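Local coordinates for protein alpha-1,4-endofucoidanase (Mariniflexile fucanivorans, PDB 6DLH) that hydrolyses alpha-1,4-fucosidic bonds within fucoidan chains by a retaining mechanism, through a catalytic barrel domain that is followed by calcium-bearing Ig-like domains, at residues A[34-39]-A[285-289]; A[49-53]-A[350-354]; A[251-255]-A[267-271]; A[315-319]-A[339-343]. All coordinates share one frame. Residues are numbered along the deposited sequence.

Interaction 1 (A[34-39]-A[285-289])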
loop_
_atom_site.group_PDB
_atom_site.type_symbol
_atom_site.label_atom_id
_atom_site.label_comp_id
_atom_site.label_asym_id
_atom_site.label_seq_id
_atom_site.Cartn_x
_atom_site.Cartn_y
_atom_site.Cartn_z
ATOM N N ASN A 34 -17.823 -13.638 -21.648
ATOM C CA ASN A 34 -17.889 -13.401 -20.215
ATOM C C ASN A 34 -17.684 -11.915 -19.919
ATOM O O ASN A 34 -17.870 -11.488 -18.781
ATOM C CB ASN A 34 -16.888 -14.261 -19.436
ATOM C CG ASN A 34 -17.200 -15.742 -19.470
ATOM O OD1 ASN A 34 -18.348 -16.150 -19.277
ATOM N ND2 ASN A 34 -16.176 -16.551 -19.697
ATOM N N GLN A 35 -17.318 -11.142 -20.952
ATOM C CA GLN A 35 -17.069 -9.710 -20.838
ATOM C C GLN A 35 -18.227 -9.027 -20.116
ATOM O O GLN A 35 -19.378 -9.117 -20.541
ATOM C CB GLN A 35 -16.871 -9.062 -22.208
ATOM C CG GLN A 35 -16.396 -7.616 -22.125
ATOM C CD GLN A 35 -16.372 -6.912 -23.458
ATOM O OE1 GLN A 35 -16.857 -7.424 -24.464
ATOM N NE2 GLN A 35 -15.796 -5.722 -23.480
ATOM N N GLY A 36 -17.893 -8.337 -19.021
ATOM C CA GLY A 36 -18.878 -7.585 -18.269
ATOM C C GLY A 36 -19.585 -8.460 -17.242
ATOM O O GLY A 36 -19.711 -8.064 -16.088
ATOM N N LEU A 37 -20.046 -9.643 -17.673
ATOM C CA LEU A 37 -20.745 -10.575 -16.798
ATOM C C LEU A 37 -19.898 -10.871 -15.561
ATOM O O LEU A 37 -20.428 -11.064 -14.467
ATOM C CB LEU A 37 -21.056 -11.869 -17.561
ATOM C CG LEU A 37 -22.430 -11.947 -18.231
ATOM C CD1 LEU A 37 -22.519 -13.181 -19.122
ATOM C CD2 LEU A 37 -23.551 -11.963 -17.198
ATOM N N ARG A 38 -18.575 -10.889 -15.741
ATOM C CA ARG A 38 -17.692 -11.247 -14.647
ATOM C C ARG A 38 -17.526 -10.085 -13.665
ATOM O O ARG A 38 -16.818 -10.226 -12.669
ATOM C CB ARG A 38 -16.375 -11.829 -15.167
ATOM C CG ARG A 38 -15.533 -10.886 -16.013
ATOM C CD ARG A 38 -14.249 -11.616 -16.358
ATOM N NE ARG A 38 -13.632 -11.051 -17.544
ATOM C CZ ARG A 38 -13.836 -11.475 -18.789
ATOM N NH1 ARG A 38 -13.384 -10.764 -19.809
ATOM N NH2 ARG A 38 -14.488 -12.603 -19.007
ATOM N N ALA A 39 -18.201 -8.957 -13.941
ATOM C CA ALA A 39 -18.232 -7.809 -13.050
ATOM C C ALA A 39 -19.655 -7.583 -12.541
ATOM O O ALA A 39 -20.011 -6.476 -12.131
ATOM C CB ALA A 39 -17.691 -6.589 -13.761
ATOM N N THR A 285 -13.734 -0.896 -24.754
ATOM C CA THR A 285 -12.909 -1.709 -25.629
ATOM C C THR A 285 -13.409 -3.147 -25.535
ATOM O O THR A 285 -14.376 -3.424 -24.828
ATOM C CB THR A 285 -11.420 -1.626 -25.274
ATOM O OG1 THR A 285 -11.236 -2.219 -23.988
ATOM C CG2 THR A 285 -10.868 -0.219 -25.319
ATOM N N LEU A 286 -12.741 -4.059 -26.250
ATOM C CA LEU A 286 -13.110 -5.465 -26.208
ATOM C C LEU A 286 -12.686 -6.078 -24.872
ATOM O O LEU A 286 -13.002 -7.232 -24.595
ATOM C CB LEU A 286 -12.462 -6.190 -27.393
ATOM C CG LEU A 286 -13.034 -5.860 -28.776
ATOM C CD1 LEU A 286 -12.023 -6.167 -29.869
ATOM C CD2 LEU A 286 -14.344 -6.593 -29.031
ATOM N N PHE A 287 -11.995 -5.293 -24.034
ATOM C CA PHE A 287 -11.340 -5.854 -22.861
ATOM C C PHE A 287 -11.803 -5.178 -21.569
ATOM O O PHE A 287 -11.308 -5.511 -20.495
ATOM C CB PHE A 287 -9.820 -5.905 -23.072
ATOM C CG PHE A 287 -9.419 -6.680 -24.302
ATOM C CD1 PHE A 287 -9.493 -8.066 -24.323
ATOM C CD2 PHE A 287 -9.016 -6.023 -25.456
ATOM C CE1 PHE A 287 -9.153 -8.778 -25.465
ATOM C CE2 PHE A 287 -8.683 -6.734 -26.599
ATOM C CZ PHE A 287 -8.752 -8.110 -26.602
ATOM N N ASP A 288 -12.777 -4.262 -21.679
ATOM C CA ASP A 288 -13.384 -3.602 -20.532
ATOM C C ASP A 288 -14.548 -4.441 -20.007
ATOM O O ASP A 288 -15.489 -4.729 -20.741
ATOM C CB ASP A 288 -13.880 -2.203 -20.904
ATOM C CG ASP A 288 -12.786 -1.155 -20.971
ATOM O OD1 ASP A 288 -12.232 -0.810 -19.895
ATOM O OD2 ASP A 288 -12.503 -0.681 -22.089
ATOM N N ASP A 289 -14.479 -4.818 -18.725
ATOM C CA ASP A 289 -15.595 -5.460 -18.050
ATOM C C ASP A 289 -16.435 -4.391 -17.359
ATOM O O ASP A 289 -17.623 -4.593 -17.127
ATOM C CB ASP A 289 -15.125 -6.514 -17.041
ATOM C CG ASP A 289 -14.410 -7.692 -17.680
ATOM O OD1 ASP A 289 -15.101 -8.532 -18.289
ATOM O OD2 ASP A 289 -13.176 -7.756 -17.566
HETATM O O HOH W 1 -11.846 -8.010 -19.936
#

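Interaction 2 (A[49-53]-A[350-354])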
loop_
_atom_site.group_PDB
_atom_site.type_symbol
_atom_site.label_atom_id
_atom_site.label_comp_id
_atom_site.label_asym_id
_atom_site.label_seq_id
_atom_site.Cartn_x
_atom_site.Cartn_y
_atom_site.Cartn_z
ATOM N N LEU A 49 -10.859 3.672 -1.360
ATOM C CA LEU A 49 -9.520 3.747 -1.919
ATOM C C LEU A 49 -8.506 3.891 -0.793
ATOM O O LEU A 49 -8.646 4.775 0.052
ATOM C CB LEU A 49 -9.417 4.936 -2.885
ATOM C CG LEU A 49 -8.021 5.162 -3.470
ATOM C CD1 LEU A 49 -7.618 4.000 -4.361
ATOM C CD2 LEU A 49 -7.936 6.474 -4.246
ATOM N N TRP A 50 -7.471 3.040 -0.826
ATOM C CA TRP A 50 -6.390 3.084 0.148
ATOM C C TRP A 50 -5.052 3.163 -0.582
ATOM O O TRP A 50 -4.590 2.181 -1.173
ATOM C CB TRP A 50 -6.480 1.875 1.091
ATOM C CG TRP A 50 -5.625 1.958 2.315
ATOM C CD1 TRP A 50 -5.930 2.564 3.500
ATOM C CD2 TRP A 50 -4.323 1.369 2.493
ATOM N NE1 TRP A 50 -4.910 2.402 4.399
ATOM C CE2 TRP A 50 -3.909 1.675 3.809
ATOM C CE3 TRP A 50 -3.469 0.622 1.671
ATOM C CZ2 TRP A 50 -2.682 1.248 4.318
ATOM C CZ3 TRP A 50 -2.256 0.201 2.176
ATOM C CH2 TRP A 50 -1.869 0.517 3.479
ATOM N N LEU A 51 -4.456 4.361 -0.572
ATOM C CA LEU A 51 -3.332 4.630 -1.453
ATOM C C LEU A 51 -2.260 5.414 -0.701
ATOM O O LEU A 51 -2.348 6.632 -0.544
ATOM C CB LEU A 51 -3.836 5.355 -2.709
ATOM C CG LEU A 51 -2.790 5.759 -3.750
ATOM C CD1 LEU A 51 -2.011 4.549 -4.249
ATOM C CD2 LEU A 51 -3.440 6.485 -4.926
ATOM N N PRO A 52 -1.216 4.727 -0.184
ATOM C CA PRO A 52 -0.030 5.412 0.336
ATOM C C PRO A 52 0.807 5.970 -0.811
ATOM O O PRO A 52 0.681 5.530 -1.959
ATOM C CB PRO A 52 0.751 4.318 1.080
ATOM C CG PRO A 52 -0.216 3.154 1.183
ATOM C CD PRO A 52 -1.150 3.271 -0.010
ATOM N N GLU A 53 1.659 6.944 -0.481
ATOM C CA GLU A 53 2.470 7.606 -1.487
ATOM C C GLU A 53 3.955 7.437 -1.167
ATOM O O GLU A 53 4.326 7.155 -0.027
ATOM C CB GLU A 53 2.088 9.081 -1.580
ATOM C CG GLU A 53 0.698 9.293 -2.158
ATOM C CD GLU A 53 0.284 10.746 -2.277
ATOM O OE1 GLU A 53 1.183 11.599 -2.426
ATOM O OE2 GLU A 53 -0.934 11.022 -2.216
ATOM N N SER A 350 -7.903 15.674 -3.946
ATOM C CA SER A 350 -7.328 14.529 -4.637
ATOM C C SER A 350 -8.143 13.271 -4.361
ATOM O O SER A 350 -9.133 13.325 -3.635
ATOM C CB SER A 350 -5.880 14.340 -4.275
ATOM O OG SER A 350 -5.751 13.994 -2.912
ATOM N N TRP A 351 -7.720 12.149 -4.955
ATOM C CA TRP A 351 -8.445 10.893 -4.823
ATOM C C TRP A 351 -8.184 10.235 -3.470
ATOM O O TRP A 351 -9.060 9.561 -2.949
ATOM C CB TRP A 351 -8.158 9.933 -5.990
ATOM C CG TRP A 351 -9.080 10.121 -7.161
ATOM C CD1 TRP A 351 -10.306 9.548 -7.343
ATOM C CD2 TRP A 351 -8.864 10.975 -8.301
ATOM N NE1 TRP A 351 -10.869 9.988 -8.511
ATOM C CE2 TRP A 351 -10.008 10.859 -9.125
ATOM C CE3 TRP A 351 -7.828 11.835 -8.698
ATOM C CZ2 TRP A 351 -10.136 11.556 -10.327
ATOM C CZ3 TRP A 351 -7.952 12.520 -9.892
ATOM C CH2 TRP A 351 -9.093 12.381 -10.694
ATOM N N ASN A 352 -6.988 10.419 -2.901
ATOM C CA ASN A 352 -6.543 9.533 -1.834
ATOM C C ASN A 352 -6.292 10.299 -0.536
ATOM O O ASN A 352 -5.962 9.696 0.487
ATOM C CB ASN A 352 -5.306 8.730 -2.247
ATOM C CG ASN A 352 -4.070 9.595 -2.382
ATOM O OD1 ASN A 352 -4.158 10.744 -2.805
ATOM N ND2 ASN A 352 -2.917 9.052 -2.034
ATOM N N ALA A 353 -6.467 11.620 -0.581
ATOM C CA ALA A 353 -6.184 12.488 0.550
ATOM C C ALA A 353 -6.962 13.786 0.370
ATOM O O ALA A 353 -7.537 14.018 -0.693
ATOM C CB ALA A 353 -4.699 12.742 0.629
ATOM N N GLY A 354 -6.984 14.620 1.412
ATOM C CA GLY A 354 -7.672 15.896 1.325
ATOM C C GLY A 354 -8.488 16.210 2.575
ATOM O O GLY A 354 -9.258 15.383 3.054
HETATM O O HOH W 2 -2.523 13.314 -2.445
#

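Interaction 3 (A[251-255]-A[267-271])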
loop_
_atom_site.group_PDB
_atom_site.type_symbol
_atom_site.label_atom_id
_atom_site.label_comp_id
_atom_site.label_asym_id
_atom_site.label_seq_id
_atom_site.Cartn_x
_atom_site.Cartn_y
_atom_site.Cartn_z
ATOM N N TYR A 251 -4.362 -3.622 -25.282
ATOM C CA TYR A 251 -5.517 -3.811 -24.419
ATOM C C TYR A 251 -5.680 -5.295 -24.105
ATOM O O TYR A 251 -5.966 -5.659 -22.964
ATOM C CB TYR A 251 -6.771 -3.165 -25.016
ATOM C CG TYR A 251 -6.727 -1.656 -25.032
ATOM C CD1 TYR A 251 -7.070 -0.908 -23.911
ATOM C CD2 TYR A 251 -6.318 -0.972 -26.164
ATOM C CE1 TYR A 251 -7.016 0.477 -23.922
ATOM C CE2 TYR A 251 -6.255 0.413 -26.189
ATOM C CZ TYR A 251 -6.610 1.140 -25.068
ATOM O OH TYR A 251 -6.534 2.504 -25.102
ATOM N N GLN A 252 -5.455 -6.128 -25.128
ATOM C CA GLN A 252 -5.569 -7.576 -25.032
ATOM C C GLN A 252 -4.464 -8.136 -24.140
ATOM O O GLN A 252 -4.724 -8.980 -23.284
ATOM C CB GLN A 252 -5.476 -8.213 -26.420
ATOM C CG GLN A 252 -5.838 -9.692 -26.425
ATOM C CD GLN A 252 -5.851 -10.289 -27.812
ATOM O OE1 GLN A 252 -5.097 -9.868 -28.690
ATOM N NE2 GLN A 252 -6.708 -11.280 -28.009
ATOM N N ALA A 253 -3.235 -7.655 -24.352
ATOM C CA ALA A 253 -2.081 -8.161 -23.629
ATOM C C ALA A 253 -2.323 -8.026 -22.127
ATOM O O ALA A 253 -2.109 -8.974 -21.371
ATOM C CB ALA A 253 -0.828 -7.439 -24.071
ATOM N N PHE A 254 -2.821 -6.849 -21.727
ATOM C CA PHE A 254 -3.035 -6.510 -20.331
ATOM C C PHE A 254 -4.168 -7.355 -19.754
ATOM O O PHE A 254 -4.007 -7.958 -18.692
ATOM C CB PHE A 254 -3.242 -5.002 -20.188
ATOM C CG PHE A 254 -1.975 -4.191 -20.145
ATOM C CD1 PHE A 254 -1.039 -4.266 -21.170
ATOM C CD2 PHE A 254 -1.722 -3.328 -19.089
ATOM C CE1 PHE A 254 0.124 -3.507 -21.130
ATOM C CE2 PHE A 254 -0.555 -2.576 -19.045
ATOM C CZ PHE A 254 0.367 -2.667 -20.066
ATOM N N ALA A 255 -5.297 -7.425 -20.471
ATOM C CA ALA A 255 -6.448 -8.163 -19.973
ATOM C C ALA A 255 -6.116 -9.646 -19.807
ATOM O O ALA A 255 -6.435 -10.235 -18.778
ATOM C CB ALA A 255 -7.641 -7.951 -20.867
ATOM N N ILE A 267 -11.931 -5.977 -15.688
ATOM C CA ILE A 267 -10.881 -5.101 -16.203
ATOM C C ILE A 267 -11.504 -3.777 -16.635
ATOM O O ILE A 267 -12.595 -3.767 -17.209
ATOM C CB ILE A 267 -10.118 -5.750 -17.388
ATOM C CG1 ILE A 267 -9.810 -7.242 -17.185
ATOM C CG2 ILE A 267 -8.875 -4.949 -17.762
ATOM C CD1 ILE A 267 -9.016 -7.571 -15.933
ATOM N N ALA A 268 -10.781 -2.676 -16.384
ATOM C CA ALA A 268 -11.193 -1.361 -16.847
ATOM C C ALA A 268 -9.965 -0.555 -17.255
ATOM O O ALA A 268 -8.971 -0.560 -16.541
ATOM C CB ALA A 268 -11.983 -0.640 -15.777
ATOM N N PHE A 269 -10.075 0.160 -18.385
ATOM C CA PHE A 269 -9.025 1.028 -18.892
ATOM C C PHE A 269 -9.510 2.475 -18.885
ATOM O O PHE A 269 -10.635 2.752 -19.284
ATOM C CB PHE A 269 -8.650 0.618 -20.320
ATOM C CG PHE A 269 -8.067 -0.768 -20.435
ATOM C CD1 PHE A 269 -8.888 -1.874 -20.603
ATOM C CD2 PHE A 269 -6.695 -0.965 -20.362
ATOM C CE1 PHE A 269 -8.348 -3.145 -20.704
ATOM C CE2 PHE A 269 -6.155 -2.240 -20.463
ATOM C CZ PHE A 269 -6.985 -3.326 -20.630
ATOM N N ASN A 270 -8.650 3.396 -18.439
ATOM C CA ASN A 270 -8.981 4.810 -18.487
ATOM C C ASN A 270 -8.690 5.359 -19.884
ATOM O O ASN A 270 -7.542 5.681 -20.197
ATOM C CB ASN A 270 -8.216 5.625 -17.445
ATOM C CG ASN A 270 -8.656 7.074 -17.407
ATOM O OD1 ASN A 270 -9.589 7.467 -18.110
ATOM N ND2 ASN A 270 -7.999 7.877 -16.589
ATOM N N ASN A 271 -9.745 5.481 -20.697
ATOM C CA ASN A 271 -9.650 6.095 -22.015
ATOM C C ASN A 271 -10.363 7.449 -22.011
ATOM O O ASN A 271 -10.933 7.861 -23.026
ATOM C CB ASN A 271 -10.179 5.173 -23.119
ATOM C CG ASN A 271 -9.365 3.908 -23.305
ATOM O OD1 ASN A 271 -8.136 3.953 -23.353
ATOM N ND2 ASN A 271 -10.042 2.773 -23.387
#

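Interaction 4 (A[315-319]-A[339-343])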
loop_
_atom_site.group_PDB
_atom_site.type_symbol
_atom_site.label_atom_id
_atom_site.label_comp_id
_atom_site.label_asym_id
_atom_site.label_seq_id
_atom_site.Cartn_x
_atom_site.Cartn_y
_atom_site.Cartn_z
ATOM N N LEU A 315 -23.768 11.902 -14.437
ATOM C CA LEU A 315 -23.105 10.625 -14.659
ATOM C C LEU A 315 -23.707 9.581 -13.717
ATOM O O LEU A 315 -23.961 8.446 -14.108
ATOM C CB LEU A 315 -21.594 10.784 -14.441
ATOM C CG LEU A 315 -20.725 9.549 -14.713
ATOM C CD1 LEU A 315 -19.292 9.968 -15.023
ATOM C CD2 LEU A 315 -20.732 8.594 -13.526
ATOM N N VAL A 316 -23.928 9.982 -12.466
ATOM C CA VAL A 316 -24.460 9.083 -11.461
ATOM C C VAL A 316 -25.918 8.751 -11.790
ATOM O O VAL A 316 -26.329 7.597 -11.678
ATOM C CB VAL A 316 -24.233 9.694 -10.064
ATOM C CG1 VAL A 316 -25.474 9.811 -9.211
ATOM C CG2 VAL A 316 -23.081 9.047 -9.318
ATOM N N VAL A 317 -26.681 9.752 -12.263
ATOM C CA VAL A 317 -28.061 9.532 -12.667
ATOM C C VAL A 317 -28.087 8.584 -13.865
ATOM O O VAL A 317 -28.936 7.698 -13.920
ATOM C CB VAL A 317 -28.809 10.857 -12.931
ATOM C CG1 VAL A 317 -30.174 10.628 -13.567
ATOM C CG2 VAL A 317 -28.960 11.659 -11.653
ATOM N N PHE A 318 -27.131 8.747 -14.791
ATOM C CA PHE A 318 -26.997 7.859 -15.942
ATOM C C PHE A 318 -26.890 6.396 -15.504
ATOM O O PHE A 318 -27.417 5.505 -16.170
ATOM C CB PHE A 318 -25.783 8.235 -16.799
ATOM C CG PHE A 318 -25.667 7.477 -18.102
ATOM C CD1 PHE A 318 -26.284 7.943 -19.256
ATOM C CD2 PHE A 318 -24.948 6.296 -18.180
ATOM C CE1 PHE A 318 -26.185 7.250 -20.454
ATOM C CE2 PHE A 318 -24.853 5.595 -19.376
ATOM C CZ PHE A 318 -25.469 6.072 -20.512
ATOM N N MET A 319 -26.162 6.156 -14.403
ATOM C CA MET A 319 -25.949 4.815 -13.884
ATOM C C MET A 319 -27.274 4.259 -13.370
ATOM O O MET A 319 -27.587 3.093 -13.587
ATOM C CB MET A 319 -24.906 4.817 -12.760
ATOM C CG MET A 319 -23.481 4.989 -13.264
ATOM S SD MET A 319 -22.258 5.269 -11.953
ATOM C CE MET A 319 -22.361 3.735 -11.039
ATOM N N VAL A 339 -20.350 -3.105 -17.057
ATOM C CA VAL A 339 -20.995 -2.518 -15.894
ATOM C C VAL A 339 -20.629 -1.036 -15.783
ATOM O O VAL A 339 -19.479 -0.644 -15.976
ATOM C CB VAL A 339 -20.636 -3.310 -14.620
ATOM C CG1 VAL A 339 -21.043 -2.575 -13.345
ATOM C CG2 VAL A 339 -21.244 -4.712 -14.659
ATOM N N ALA A 340 -21.633 -0.210 -15.481
ATOM C CA ALA A 340 -21.404 1.208 -15.274
ATOM C C ALA A 340 -20.724 1.397 -13.921
ATOM O O ALA A 340 -21.223 0.918 -12.908
ATOM C CB ALA A 340 -22.713 1.952 -15.355
ATOM N N HIS A 341 -19.579 2.089 -13.921
ATOM C CA HIS A 341 -18.831 2.295 -12.693
ATOM C C HIS A 341 -18.221 3.695 -12.678
ATOM O O HIS A 341 -17.812 4.212 -13.713
ATOM C CB HIS A 341 -17.786 1.181 -12.516
ATOM C CG HIS A 341 -16.652 1.545 -11.618
ATOM N ND1 HIS A 341 -15.537 2.228 -12.074
ATOM C CD2 HIS A 341 -16.456 1.331 -10.301
ATOM C CE1 HIS A 341 -14.700 2.415 -11.074
ATOM N NE2 HIS A 341 -15.236 1.865 -9.978
ATOM N N PHE A 342 -18.141 4.282 -11.481
ATOM C CA PHE A 342 -17.724 5.664 -11.304
ATOM C C PHE A 342 -16.538 5.688 -10.341
ATOM O O PHE A 342 -16.542 4.937 -9.365
ATOM C CB PHE A 342 -18.935 6.482 -10.830
ATOM C CG PHE A 342 -18.771 7.982 -10.736
ATOM C CD1 PHE A 342 -17.892 8.672 -11.558
ATOM C CD2 PHE A 342 -19.542 8.717 -9.847
ATOM C CE1 PHE A 342 -17.765 10.053 -11.471
ATOM C CE2 PHE A 342 -19.427 10.097 -9.767
ATOM C CZ PHE A 342 -18.545 10.765 -10.585
ATOM N N PHE A 343 -15.536 6.542 -10.635
ATOM C CA PHE A 343 -14.368 6.735 -9.781
ATOM C C PHE A 343 -14.265 8.187 -9.308
ATOM O O PHE A 343 -13.316 8.889 -9.650
ATOM C CB PHE A 343 -13.078 6.290 -10.485
ATOM C CG PHE A 343 -11.867 6.110 -9.599
ATOM C CD1 PHE A 343 -11.956 6.214 -8.216
ATOM C CD2 PHE A 343 -10.631 5.806 -10.150
ATOM C CE1 PHE A 343 -10.843 6.027 -7.408
ATOM C CE2 PHE A 343 -9.520 5.599 -9.343
ATOM C CZ PHE A 343 -9.621 5.722 -7.975
#

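Interaction 1 (A[34-39]-A[285-289])
One carboxylate oxygen, Asp289 OD1, serves two partners from the facing loop. Gly36 N donates to Asp289 OD1 in a nearly straight hydrogen bond of 2.9 Å. Arg38 NE makes a salt bridge to Asp289 OD1 at 3.0 Å, with the oxygen over one face of the guanidinium. Water 1 donates to Asp289 OD2 at 2.7 Å and to Phe287 O at 2.6 Å, and accepts from Arg38 NH1 at 3.2 Å. The backbones come close at Gly36, where Gly36 CA lies 3.4 Å from Asp289 O in a CA-H...O contact. Residues 285-289 carry a type I turn from Thr285 to Asp288, reinforced by an ST turn at Thr285. The Asp289 backbone hydrogen-bonds to Ile267 of strand 266-269 and to Val339, just before strand 341-342. These are the edge strands of the parallel sheet, so the segment lies where the barrel probably closes. The Gln35 side chain reaches along the turn. Gln35 NE2 donates to Asp288 O at 2.9 Å and, more weakly, to Thr285 O at 3.0 Å. Asn335, a calcium ligand, has its side chain about 5 Å from that of Gln35.

Interaction 2 (A[49-53]-A[350-354])
This is a polar loop-to-loop contact with a small apolar edge. It joins the chain just after strand 46-49 to the loop that follows strand 341-342. Asn352 is the centre of it. Asn352 ND2 donates to Leu51 O at 2.9 Å and to Glu53 OE2 at 2.8 Å, so one amide group holds a backbone carbonyl and a carboxylate together. Water 2 extends the network: it donates to Glu53 OE2 at 2.8 Å and weakly to Ser350 OG at 3.3 Å. Both loops leave the C-terminal ends of parallel strands. In a beta/alpha barrel, the loops at that end are the ones that surround the active site. Beside the polar pairs, Leu51 CB packs on Asn352 CB at 3.7 Å. Leu49 CD2 lies 3.9 Å from Trp351 CB and 4.0 Å from Asn352 CB. The Trp351 indole leads away from this segment. Its NE1 hydrogen-bonds to Phe343 O, and its ring makes a cation-pi contact with Lys345.

Interaction 3 (A[251-255]-A[267-271])
Aromatic and apolar packing makes up most of this contact between helix 249-259 and strand 266-269. The edge of the Tyr251 ring points at the face of Phe269 in a T-shaped pair, with centroids 4.9 Å apart and planes at 75°. The closest atoms of the two rings are Tyr251 CD1 and Phe269 CD2, at 3.6 Å. At the edge of the Phe269 ring, Phe254 CB lies 4.0 Å from Phe269 CE2. One helical turn on from Tyr251, Ala255 CB meets Ile267 CG1 at 4.3 Å. The small alanine lets the backbones draw near: the Ala255 and Ile267 CA atoms are 6.6 Å apart. There is one hydrogen bond across the segments. Tyr251 OH donates to Asn271 OD1 at 2.8 Å, just past the end of the strand. Helix 249-259 lies in the crossover, together with helix 228-233, that joins the neighbouring parallel strands 222-226 and 266-269. The chemistry implies a buried, mostly apolar interface between helix and sheet, with one hydrogen bond just past the C-terminal end of the strand.

Interaction 4 (A[315-319]-A[339-343])
Leu315 lays its CD2 methyl over the face of the Phe342 ring. In this CH-pi contact Leu315 CD2 is 3.6 Å from the Phe342 ring centroid and 21° off the ring normal. Val316 touches the same ring obliquely, with Val316 CG2 3.6 Å from Phe342 CD2. Met319 comes one turn later on the helix and fills the space between the ring and Ala340. Met319 SD lies 3.7 Å from Phe342 CB, Met319 CG 3.8 Å from Ala340 CB and Met319 CE 3.6 Å from Ala340 O. No hydrogen bond crosses the two segments, so shape and apolar contact do the work. Ala340 and Phe342 point their CB atoms toward the helix. His341, between them, points away, and its ring nitrogens hydrogen-bond to Thr291 O and Thr379 OG1. The backbones of Ala340 and Phe342 hydrogen-bond to Gly377, the first residue of strand 377-379. The chain that links the helix to residues 339-343 carries the calcium ligands Phe327, Asp330, Arg332, Asn335 and Asp336. A helix laid on the outer side of the parallel strand that follows it is typical of beta/alpha barrels, the fold of this catalytic domain.

In the fold
From the N terminus, residues 34-39 come first and meet 285-289 much later, closing the long loop of interaction 1. Interaction 3 forms within that loop, between helix 249-259 and strand 266-269. Interactions 1 and 3 touch where Asp289 N meets Ile267 O and Asp288 OD1 meets Phe269 N. Interaction 4 follows in series, and Asp289 O meets Val339 N, so residues 285-289 link strand 266-269 to the chain leading into strand 341-342. Interaction 2 starts at 49-53, inside the loop of interaction 1, and ends at 350-354, beyond it; the two cross. It spans interactions 3 and 4, and touches interaction 4 through Trp351 NE1 and Phe343 O. Together they join the first strand's flanks to the later part of the barrel.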